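Local coordinates for ribokinase, putative (Burkholderia thailandensis, PDB 3B1R), which is a nucleoside kinase of the PfkB (ribokinase) family that probably transfers phosphate from ATP to nucleosides such as inosine, at residues 15-20 with 84-89; 80-85 with 105-110; 265-270 with 282-287. All coordinates share one frame; numbering follows the deposited sequence.

Contact 1: 15-20 with 84-89. With AMP (adenosine monophosphate), chain G.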
loop_
_atom_site.group_PDB
_atom_site.type_symbol
_atom_site.label_atom_id
_atom_site.label_comp_id
_atom_site.label_asym_id
_atom_site.label_seq_id
_atom_site.Cartn_x
_atom_site.Cartn_y
_atom_site.Cartn_z
ATOM N N GLY A 15 7.639 14.384 17.966
ATOM C CA GLY A 15 7.116 13.653 16.818
ATOM C C GLY A 15 6.134 12.562 17.196
ATOM O O GLY A 15 5.875 12.313 18.372
ATOM N N SER A 16 5.580 11.906 16.190
ATOM C CA SER A 16 4.551 10.899 16.423
ATOM C C SER A 16 5.104 9.749 17.251
ATOM O O SER A 16 6.291 9.439 17.174
ATOM C CB SER A 16 4.014 10.366 15.094
ATOM O OG SER A 16 5.067 9.853 14.280
ATOM N N ILE A 17 4.239 9.157 18.072
ATOM C CA ILE A 17 4.519 7.864 18.699
ATOM C C ILE A 17 3.365 6.953 18.265
ATOM O O ILE A 17 2.200 7.249 18.515
ATOM C CB ILE A 17 4.608 7.949 20.247
ATOM C CG1 ILE A 17 5.371 9.212 20.680
ATOM C CG2 ILE A 17 5.292 6.705 20.792
ATOM C CD1 ILE A 17 5.138 9.615 22.122
ATOM N N ALA A 18 3.701 5.867 17.586
ATOM C CA ALA A 18 2.714 5.147 16.786
ATOM C C ALA A 18 2.947 3.644 16.766
ATOM O O ALA A 18 4.047 3.172 17.058
ATOM C CB ALA A 18 2.751 5.681 15.359
ATOM N N TYR A 19 1.908 2.894 16.407
ATOM C CA TYR A 19 2.075 1.484 16.096
ATOM C C TYR A 19 2.071 1.258 14.597
ATOM O O TYR A 19 1.153 1.673 13.900
ATOM C CB TYR A 19 1.005 0.631 16.787
ATOM C CG TYR A 19 1.112 0.661 18.285
ATOM C CD1 TYR A 19 2.230 0.148 18.933
ATOM C CD2 TYR A 19 0.082 1.187 19.063
ATOM C CE1 TYR A 19 2.332 0.180 20.334
ATOM C CE2 TYR A 19 0.175 1.220 20.452
ATOM C CZ TYR A 19 1.304 0.726 21.077
ATOM O OH TYR A 19 1.394 0.751 22.451
ATOM N N ASP A 20 3.107 0.593 14.109
ATOM C CA ASP A 20 3.254 0.344 12.692
ATOM C C ASP A 20 2.922 -1.092 12.308
ATOM O O ASP A 20 3.290 -2.060 12.994
ATOM C CB ASP A 20 4.669 0.670 12.221
ATOM C CG ASP A 20 5.046 2.141 12.420
ATOM O OD1 ASP A 20 4.158 2.982 12.721
ATOM O OD2 ASP A 20 6.248 2.448 12.258
ATOM N N GLN A 84 0.296 0.875 27.112
ATOM C CA GLN A 84 1.199 0.079 27.945
ATOM C C GLN A 84 2.348 -0.657 27.230
ATOM O O GLN A 84 3.481 -0.611 27.703
ATOM C CB GLN A 84 0.405 -0.909 28.821
ATOM C CG GLN A 84 1.001 -1.106 30.212
ATOM C CD GLN A 84 1.093 0.198 30.997
ATOM O OE1 GLN A 84 0.094 0.895 31.196
ATOM N NE2 GLN A 84 2.298 0.532 31.449
ATOM N N PRO A 85 2.068 -1.348 26.105
ATOM C CA PRO A 85 3.192 -2.034 25.480
ATOM C C PRO A 85 4.305 -1.083 25.008
ATOM O O PRO A 85 5.492 -1.462 25.028
ATOM C CB PRO A 85 2.551 -2.786 24.306
ATOM C CG PRO A 85 1.194 -2.173 24.132
ATOM C CD PRO A 85 0.788 -1.722 25.478
ATOM N N TYR A 86 3.940 0.140 24.607
ATOM C CA TYR A 86 4.966 1.139 24.267
ATOM C C TYR A 86 5.641 1.721 25.517
ATOM O O TYR A 86 6.860 1.880 25.538
ATOM C CB TYR A 86 4.414 2.261 23.379
ATOM C CG TYR A 86 5.380 2.701 22.300
ATOM C CD1 TYR A 86 4.954 2.872 20.983
ATOM C CD2 TYR A 86 6.731 2.922 22.590
ATOM C CE1 TYR A 86 5.851 3.268 19.990
ATOM C CE2 TYR A 86 7.631 3.312 21.610
ATOM C CZ TYR A 86 7.189 3.488 20.312
ATOM O OH TYR A 86 8.088 3.870 19.342
ATOM N N LEU A 87 4.860 2.035 26.552
ATOM C CA LEU A 87 5.430 2.561 27.804
ATOM C C LEU A 87 6.418 1.577 28.461
ATOM O O LEU A 87 7.497 1.983 28.925
ATOM C CB LEU A 87 4.337 2.947 28.810
ATOM C CG LEU A 87 3.032 3.632 28.407
ATOM C CD1 LEU A 87 2.031 3.525 29.559
ATOM C CD2 LEU A 87 3.242 5.075 28.019
ATOM N N ASP A 88 6.045 0.294 28.480
ATOM C CA ASP A 88 6.885 -0.776 29.024
ATOM C C ASP A 88 8.199 -0.905 28.261
ATOM O O ASP A 88 9.240 -1.161 28.864
ATOM C CB ASP A 88 6.176 -2.135 28.940
ATOM C CG ASP A 88 4.932 -2.239 29.821
ATOM O OD1 ASP A 88 4.547 -1.286 30.548
ATOM O OD2 ASP A 88 4.320 -3.320 29.755
ATOM N N ARG A 89 8.139 -0.770 26.935
ATOM C CA ARG A 89 9.343 -0.815 26.096
ATOM C C ARG A 89 10.270 0.360 26.426
ATOM O O ARG A 89 11.503 0.205 26.517
ATOM C CB ARG A 89 8.970 -0.815 24.607
ATOM C CG ARG A 89 10.167 -0.765 23.648
ATOM C CD ARG A 89 9.707 -0.822 22.207
ATOM N NE ARG A 89 10.778 -0.591 21.236
ATOM C CZ ARG A 89 11.525 -1.554 20.702
ATOM N NH1 ARG A 89 11.343 -2.822 21.052
ATOM N NH2 ARG A 89 12.460 -1.257 19.811
HETATM P P AMP G . 10.555 7.219 8.407
HETATM O O1P AMP G . 10.785 8.563 7.738
HETATM O O2P AMP G . 10.618 6.027 7.481
HETATM O O3P AMP G . 11.404 7.023 9.643
HETATM O "O5'" AMP G . 9.055 7.296 8.975
HETATM C "C5'" AMP G . 8.288 6.140 9.305
HETATM C "C4'" AMP G . 7.417 6.515 10.493
HETATM O "O4'" AMP G . 6.467 7.490 10.078
HETATM C "C3'" AMP G . 6.598 5.328 10.985
HETATM O "O3'" AMP G . 7.222 4.769 12.168
HETATM C "C2'" AMP G . 5.176 5.881 11.153
HETATM O "O2'" AMP G . 4.649 5.606 12.452
HETATM C "C1'" AMP G . 5.357 7.389 10.944
HETATM N N9 AMP G . 4.310 8.118 10.229
HETATM C C8 AMP G . 3.760 7.753 9.057
HETATM N N7 AMP G . 2.865 8.663 8.644
HETATM C C5 AMP G . 2.850 9.638 9.570
HETATM C C6 AMP G . 2.105 10.885 9.736
HETATM N N6 AMP G . 1.204 11.240 8.792
HETATM N N1 AMP G . 2.375 11.629 10.831
HETATM C C2 AMP G . 3.277 11.257 11.763
HETATM N N3 AMP G . 3.987 10.110 11.677
HETATM C C4 AMP G . 3.810 9.283 10.614
#

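Contact 2: 80-85 with 105-110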
loop_
_atom_site.group_PDB
_atom_site.type_symbol
_atom_site.label_atom_id
_atom_site.label_comp_id
_atom_site.label_asym_id
_atom_site.label_seq_id
_atom_site.Cartn_x
_atom_site.Cartn_y
_atom_site.Cartn_z
ATOM N N ALA A 80 -4.412 5.961 25.984
ATOM C CA ALA A 80 -4.375 5.056 27.140
ATOM C C ALA A 80 -4.818 3.604 26.889
ATOM O O ALA A 80 -4.355 2.695 27.578
ATOM C CB ALA A 80 -5.142 5.656 28.306
ATOM N N VAL A 81 -5.697 3.378 25.915
ATOM C CA VAL A 81 -6.187 2.008 25.648
ATOM C C VAL A 81 -5.088 1.050 25.153
ATOM O O VAL A 81 -5.056 -0.125 25.541
ATOM C CB VAL A 81 -7.460 1.983 24.745
ATOM C CG1 VAL A 81 -7.351 2.969 23.605
ATOM C CG2 VAL A 81 -7.781 0.562 24.226
ATOM N N ASP A 82 -4.174 1.536 24.321
ATOM C CA ASP A 82 -3.115 0.645 23.879
ATOM C C ASP A 82 -1.706 1.184 24.144
ATOM O O ASP A 82 -0.761 0.845 23.430
ATOM C CB ASP A 82 -3.335 0.194 22.425
ATOM C CG ASP A 82 -3.516 1.356 21.454
ATOM O OD1 ASP A 82 -3.263 2.521 21.821
ATOM O OD2 ASP A 82 -3.899 1.090 20.300
ATOM N N ALA A 83 -1.575 1.985 25.199
ATOM C CA ALA A 83 -0.313 2.627 25.546
ATOM C C ALA A 83 0.727 1.682 26.143
ATOM O O ALA A 83 1.890 1.678 25.724
ATOM C CB ALA A 83 -0.559 3.794 26.475
ATOM N N GLN A 84 0.296 0.875 27.112
ATOM C CA GLN A 84 1.199 0.079 27.945
ATOM C C GLN A 84 2.348 -0.657 27.230
ATOM O O GLN A 84 3.481 -0.611 27.703
ATOM C CB GLN A 84 0.405 -0.909 28.821
ATOM C CG GLN A 84 1.001 -1.106 30.212
ATOM C CD GLN A 84 1.093 0.198 30.997
ATOM O OE1 GLN A 84 0.094 0.895 31.196
ATOM N NE2 GLN A 84 2.298 0.532 31.449
ATOM N N PRO A 85 2.068 -1.348 26.105
ATOM C CA PRO A 85 3.192 -2.034 25.480
ATOM C C PRO A 85 4.305 -1.083 25.008
ATOM O O PRO A 85 5.492 -1.462 25.028
ATOM C CB PRO A 85 2.551 -2.786 24.306
ATOM C CG PRO A 85 1.194 -2.173 24.132
ATOM C CD PRO A 85 0.788 -1.722 25.478
ATOM N N ASP A 105 -8.800 7.177 27.227
ATOM C CA ASP A 105 -9.925 6.816 26.344
ATOM C C ASP A 105 -9.818 7.260 24.878
ATOM O O ASP A 105 -10.817 7.613 24.234
ATOM C CB ASP A 105 -11.270 7.225 26.968
ATOM C CG ASP A 105 -11.630 6.383 28.191
ATOM O OD1 ASP A 105 -12.098 6.957 29.201
ATOM O OD2 ASP A 105 -11.443 5.147 28.137
ATOM N N THR A 106 -8.593 7.233 24.359
ATOM C CA THR A 106 -8.352 7.411 22.924
ATOM C C THR A 106 -7.239 6.468 22.488
ATOM O O THR A 106 -6.429 6.032 23.305
ATOM C CB THR A 106 -8.013 8.870 22.540
ATOM O OG1 THR A 106 -7.477 9.555 23.675
ATOM C CG2 THR A 106 -9.264 9.608 22.054
ATOM N N TYR A 107 -7.226 6.130 21.205
ATOM C CA TYR A 107 -6.250 5.197 20.683
ATOM C C TYR A 107 -4.997 5.933 20.233
ATOM O O TYR A 107 -5.048 7.096 19.812
ATOM C CB TYR A 107 -6.839 4.374 19.532
ATOM C CG TYR A 107 -7.864 3.348 19.973
ATOM C CD1 TYR A 107 -7.489 2.030 20.220
ATOM C CD2 TYR A 107 -9.211 3.696 20.134
ATOM C CE1 TYR A 107 -8.420 1.073 20.625
ATOM C CE2 TYR A 107 -10.152 2.751 20.535
ATOM C CZ TYR A 107 -9.746 1.438 20.776
ATOM O OH TYR A 107 -10.660 0.492 21.178
ATOM N N SER A 108 -3.878 5.233 20.358
ATOM C CA SER A 108 -2.597 5.714 19.902
ATOM C C SER A 108 -2.580 5.610 18.383
ATOM O O SER A 108 -3.229 4.724 17.798
ATOM C CB SER A 108 -1.466 4.871 20.496
ATOM O OG SER A 108 -1.577 4.782 21.911
ATOM N N ALA A 109 -1.833 6.517 17.763
ATOM C CA ALA A 109 -1.610 6.504 16.321
ATOM C C ALA A 109 -1.249 5.122 15.804
ATOM O O ALA A 109 -0.598 4.337 16.485
ATOM C CB ALA A 109 -0.519 7.508 15.941
ATOM N N GLN A 110 -1.692 4.833 14.588
ATOM C CA GLN A 110 -1.318 3.603 13.922
ATOM C C GLN A 110 -1.065 3.896 12.454
ATOM O O GLN A 110 -1.816 4.636 11.820
ATOM C CB GLN A 110 -2.388 2.514 14.111
ATOM C CG GLN A 110 -3.713 2.838 13.480
ATOM C CD GLN A 110 -4.743 1.744 13.650
ATOM O OE1 GLN A 110 -4.540 0.607 13.214
ATOM N NE2 GLN A 110 -5.869 2.087 14.275
HETATM O O HOH W 1 -3.736 1.986 18.013
#

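Contact 3: 265-270 with 282-287. With AMP (adenosine monophosphate), chain H.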
loop_
_atom_site.group_PDB
_atom_site.type_symbol
_atom_site.label_atom_id
_atom_site.label_comp_id
_atom_site.label_asym_id
_atom_site.label_seq_id
_atom_site.Cartn_x
_atom_site.Cartn_y
_atom_site.Cartn_z
ATOM N N GLY A 265 18.728 9.923 13.949
ATOM C CA GLY A 265 19.380 9.480 15.181
ATOM C C GLY A 265 20.857 9.832 15.101
ATOM O O GLY A 265 21.402 10.436 16.020
ATOM N N GLY A 266 21.491 9.480 13.983
ATOM C CA GLY A 266 22.906 9.751 13.763
ATOM C C GLY A 266 23.214 11.238 13.780
ATOM O O GLY A 266 24.069 11.690 14.538
ATOM N N LEU A 267 22.500 11.988 12.944
ATOM C CA LEU A 267 22.645 13.436 12.834
ATOM C C LEU A 267 22.648 14.122 14.204
ATOM O O LEU A 267 23.596 14.859 14.537
ATOM C CB LEU A 267 21.514 14.007 11.953
ATOM C CG LEU A 267 21.761 14.721 10.617
ATOM C CD1 LEU A 267 22.841 14.090 9.751
ATOM C CD2 LEU A 267 20.432 14.870 9.835
ATOM N N LEU A 268 21.601 13.854 14.989
ATOM C CA LEU A 268 21.412 14.438 16.330
ATOM C C LEU A 268 22.572 14.197 17.280
ATOM O O LEU A 268 22.974 15.108 18.007
ATOM C CB LEU A 268 20.132 13.915 16.989
ATOM C CG LEU A 268 18.783 14.453 16.525
ATOM C CD1 LEU A 268 17.652 13.664 17.195
ATOM C CD2 LEU A 268 18.652 15.936 16.828
ATOM N N TYR A 269 23.068 12.962 17.288
ATOM C CA TYR A 269 24.296 12.597 17.989
ATOM C C TYR A 269 25.492 13.375 17.453
ATOM O O TYR A 269 26.249 13.973 18.221
ATOM C CB TYR A 269 24.557 11.091 17.861
ATOM C CG TYR A 269 25.690 10.608 18.746
ATOM C CD1 TYR A 269 25.432 10.018 19.974
ATOM C CD2 TYR A 269 27.022 10.750 18.343
ATOM C CE1 TYR A 269 26.472 9.579 20.798
ATOM C CE2 TYR A 269 28.071 10.323 19.156
ATOM C CZ TYR A 269 27.779 9.741 20.380
ATOM O OH TYR A 269 28.801 9.304 21.175
ATOM N N GLY A 270 25.666 13.373 16.135
ATOM C CA GLY A 270 26.764 14.119 15.509
ATOM C C GLY A 270 26.828 15.594 15.891
ATOM O O GLY A 270 27.895 16.102 16.273
ATOM N N ARG A 282 28.242 10.754 7.861
ATOM C CA ARG A 282 28.698 9.357 7.764
ATOM C C ARG A 282 28.117 8.475 8.874
ATOM O O ARG A 282 27.731 7.340 8.622
ATOM C CB ARG A 282 30.230 9.268 7.752
ATOM C CG ARG A 282 30.872 9.674 6.427
ATOM C CD ARG A 282 32.314 10.154 6.649
ATOM N NE ARG A 282 33.087 10.341 5.413
ATOM C CZ ARG A 282 32.744 11.153 4.410
ATOM N NH1 ARG A 282 31.620 11.859 4.454
ATOM N NH2 ARG A 282 33.521 11.248 3.330
ATOM N N LEU A 283 28.051 9.000 10.094
ATOM C CA LEU A 283 27.430 8.274 11.197
ATOM C C LEU A 283 25.925 8.078 10.973
ATOM O O LEU A 283 25.396 6.977 11.194
ATOM C CB LEU A 283 27.699 8.970 12.527
ATOM C CG LEU A 283 27.044 8.366 13.773
ATOM C CD1 LEU A 283 27.661 7.018 14.098
ATOM C CD2 LEU A 283 27.176 9.318 14.947
ATOM N N ALA A 284 25.250 9.139 10.521
ATOM C CA ALA A 284 23.822 9.086 10.189
ATOM C C ALA A 284 23.553 8.045 9.118
ATOM O O ALA A 284 22.584 7.274 9.208
ATOM C CB ALA A 284 23.347 10.447 9.706
ATOM N N SER A 285 24.418 8.042 8.107
ATOM C CA SER A 285 24.299 7.148 6.980
ATOM C C SER A 285 24.529 5.703 7.419
ATOM O O SER A 285 23.862 4.782 6.930
ATOM C CB SER A 285 25.274 7.544 5.886
ATOM O OG SER A 285 25.131 6.685 4.779
ATOM N N LEU A 286 25.467 5.516 8.351
ATOM C CA LEU A 286 25.679 4.200 8.934
ATOM C C LEU A 286 24.392 3.695 9.578
ATOM O O LEU A 286 23.951 2.608 9.253
ATOM C CB LEU A 286 26.839 4.185 9.932
ATOM C CG LEU A 286 27.134 2.799 10.528
ATOM C CD1 LEU A 286 27.390 1.755 9.447
ATOM C CD2 LEU A 286 28.307 2.875 11.478
ATOM N N MET A 287 23.784 4.489 10.458
ATOM C CA MET A 287 22.542 4.069 11.129
ATOM C C MET A 287 21.526 3.620 10.082
ATOM O O MET A 287 20.923 2.556 10.213
ATOM C CB MET A 287 21.958 5.180 12.017
ATOM C CG MET A 287 22.832 5.600 13.193
ATOM S SD MET A 287 23.233 4.315 14.416
ATOM C CE MET A 287 21.660 4.075 15.226
HETATM P P AMP H . 15.944 7.505 2.945
HETATM O O1P AMP H . 15.015 7.998 4.030
HETATM O O2P AMP H . 15.351 6.356 2.174
HETATM O O3P AMP H . 16.525 8.617 2.103
HETATM O "O5'" AMP H . 17.169 6.845 3.734
HETATM C "C5'" AMP H . 17.816 7.586 4.744
HETATM C "C4'" AMP H . 19.278 7.198 4.786
HETATM O "O4'" AMP H . 19.369 5.830 5.201
HETATM C "C3'" AMP H . 20.026 7.304 3.457
HETATM O "O3'" AMP H . 20.548 8.612 3.152
HETATM C "C2'" AMP H . 21.126 6.293 3.713
HETATM O "O2'" AMP H . 22.159 6.808 4.572
HETATM C "C1'" AMP H . 20.415 5.191 4.469
HETATM N N9 AMP H . 19.878 4.301 3.416
HETATM C C8 AMP H . 18.643 4.307 2.869
HETATM N N7 AMP H . 18.538 3.351 1.900
HETATM C C5 AMP H . 19.740 2.736 1.811
HETATM C C6 AMP H . 20.332 1.641 1.007
HETATM N N6 AMP H . 19.598 1.004 0.068
HETATM N N1 AMP H . 21.626 1.312 1.228
HETATM C C2 AMP H . 22.378 1.937 2.156
HETATM N N3 AMP H . 21.901 2.933 2.926
HETATM C C4 AMP H . 20.615 3.362 2.808
#

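Contact 1: 15-20 with 84-89
With CG1 turned beside its backbone N (chi1 -41°), I17 is left with its other branch, CG2, held out over one face of the Y86 ring. I17 CG2 lies 3.8 Å from the Y86 ring centroid, close to the ring normal, and makes a CH-pi contact. Y19 likewise has CG beside its backbone N, anti to the carbonyl carbon, and its long side chain carries the phenol to the start of the helix. There Y19 OH comes 3.4 Å from P85 CG and accepts a weak, bent bond from Y86 N; its stronger partner is the carbonyl oxygen of D82. The two tyrosine side chains run past one another head to tail, their rings set obliquely, 5.8 Å between centroids and tilted by 40°, with Y19 CE1 3.8 Å from Y86 CD1. At the edge of the Y86 ring, in its plane, A18 O approaches Y86 CE1 to 3.4 Å. Y86 is fixed further by its hydroxyl, hydrogen-bonded to G55 O and Q298 NE2, and by an edge-to-face contact with F54.

The same short run of chain serves the nucleoside site. S16 OG donates to N3 of the AMP adenine, while both ribose hydroxyls donate to D20: O2' to OD1 at 2.7 Å and O3' to OD2 at 2.5 Å. A18 faces this site and turns its methyl from the helix.

Strand 18-20 passes helix 84-89 at 101°. Strand 18-24 lies between strands 53-55 and 109-115 in the small sheet, and I17 and Y86 both rest on L78 of core strand 72-79.

Contact 2: 80-85 with 105-110
A80 and V81 run beside D105 to Y107 as two loops, the CA atoms of A80 and D105 being 5.9 Å apart and those of V81 and Y107 equally close. The polar centre is the D82 carboxylate. Its CG sits between the backbone N and the carbonyl carbon (chi1 54°), which turns the acid across to S108. One oxygen, OD1, takes two bonds from this single residue. S108 N donates to D82 OD1 on the syn lone pair at 3.1 Å, fairly straight at 159°, and S108 OG donates to D82 OD1 at 2.8 Å, nearly in line with the C-O bond. Together they fix the rotation of the carboxylate. A water bridges the other oxygen to the backbone, donating to D82 OD2 at 2.5 Å and to S108 O at 2.8 Å, so both ends of the acid are tied to S108. S108 OG is also hydrogen-bonded to G79 N, at the end of strand 72-79.

Beside this network, V81 lays CG1 over the middle of one face of the Y107 ring, 3.6 Å from its centroid, in a CH-pi contact, with CG2 nearer the CE1 side. D82 OD2 meets the same ring at its edge, in plane, 3.7 Å from Y107 CD1; carboxylate and ring planes stand 82° apart.

Residues 80-85 lead from strand 72-79 into helix 84-93 of a beta-alpha-beta crossover, and 105-110 carry the chain from edge strand 96-103 into the small sheet. This junction of a Rossmann-like core with a beta lid is characteristic of the ribokinase fold.

Contact 3: 265-270 with 282-287
G266 and A284 bring two helix backbones into direct contact, their CA atoms only 3.7 Å apart. Having no side chain at G266 lets the helices sink together: the axes of 265-270 and 282-287 approach to 7.4 Å and run nearly antiparallel, at 152°. The carbonyl of G266 is not spare in this, since G270 N bonds to it within its own helix.

Apolar side chains close up around the backbone contact. The A284 methyl meets L267 CD1 at 3.7 Å. L283, whose CG is anti to the backbone N (chi1 177°), reaches across with CD2, which lies 3.7 Å from Y269 CD2 and 3.9 Å from G266 O. The leucine and the tyrosine cross at a slant. M287, bent at chi2 and chi3, passes CG at 4.2 Å from G266 N and runs on toward A64 of helix 57-67. The Y269 ring is stacked on H273 as well, and its side chain rests on L65 of that helix.

The polar work is done away from the packed face. S285 sends its side chain from the outer side of its helix, and S285 OG accepts a hydrogen bond from the ribose O2' of AMP at 3.0 Å. The same OG is hydrogen-bonded to P246 O, which probably orients it toward the sugar.

Helix 259-272 begins within G258-C259-G260-D261, which corresponds to the glycine-rich signature that forms the anion hole in PfkB kinases. The helix pair thus spans from that signature to S285, a residue of the nucleotide pocket.

From the N terminus, contact 1 closes first, when helix 84-93 comes back to residues 15-20. Contact 2 opens before that loop is complete, at residue 80, and closes at 105-110, so the two loops overlap rather than nest and share Q84 and P85. They also touch where Y19 N probably hydrogen-bonds to A109 O. The centres of contact 1 and contact 2 are about 8 Å apart, and the pair joins one edge of the core sheet to the small sheet. Contact 3 follows in series as a short hairpin of helices, its centre about 23 Å from that of contact 1 and 30 Å from that of contact 2. Contact 1 holds S16 and D20, which bind one AMP, and contact 3 holds S285, which binds another.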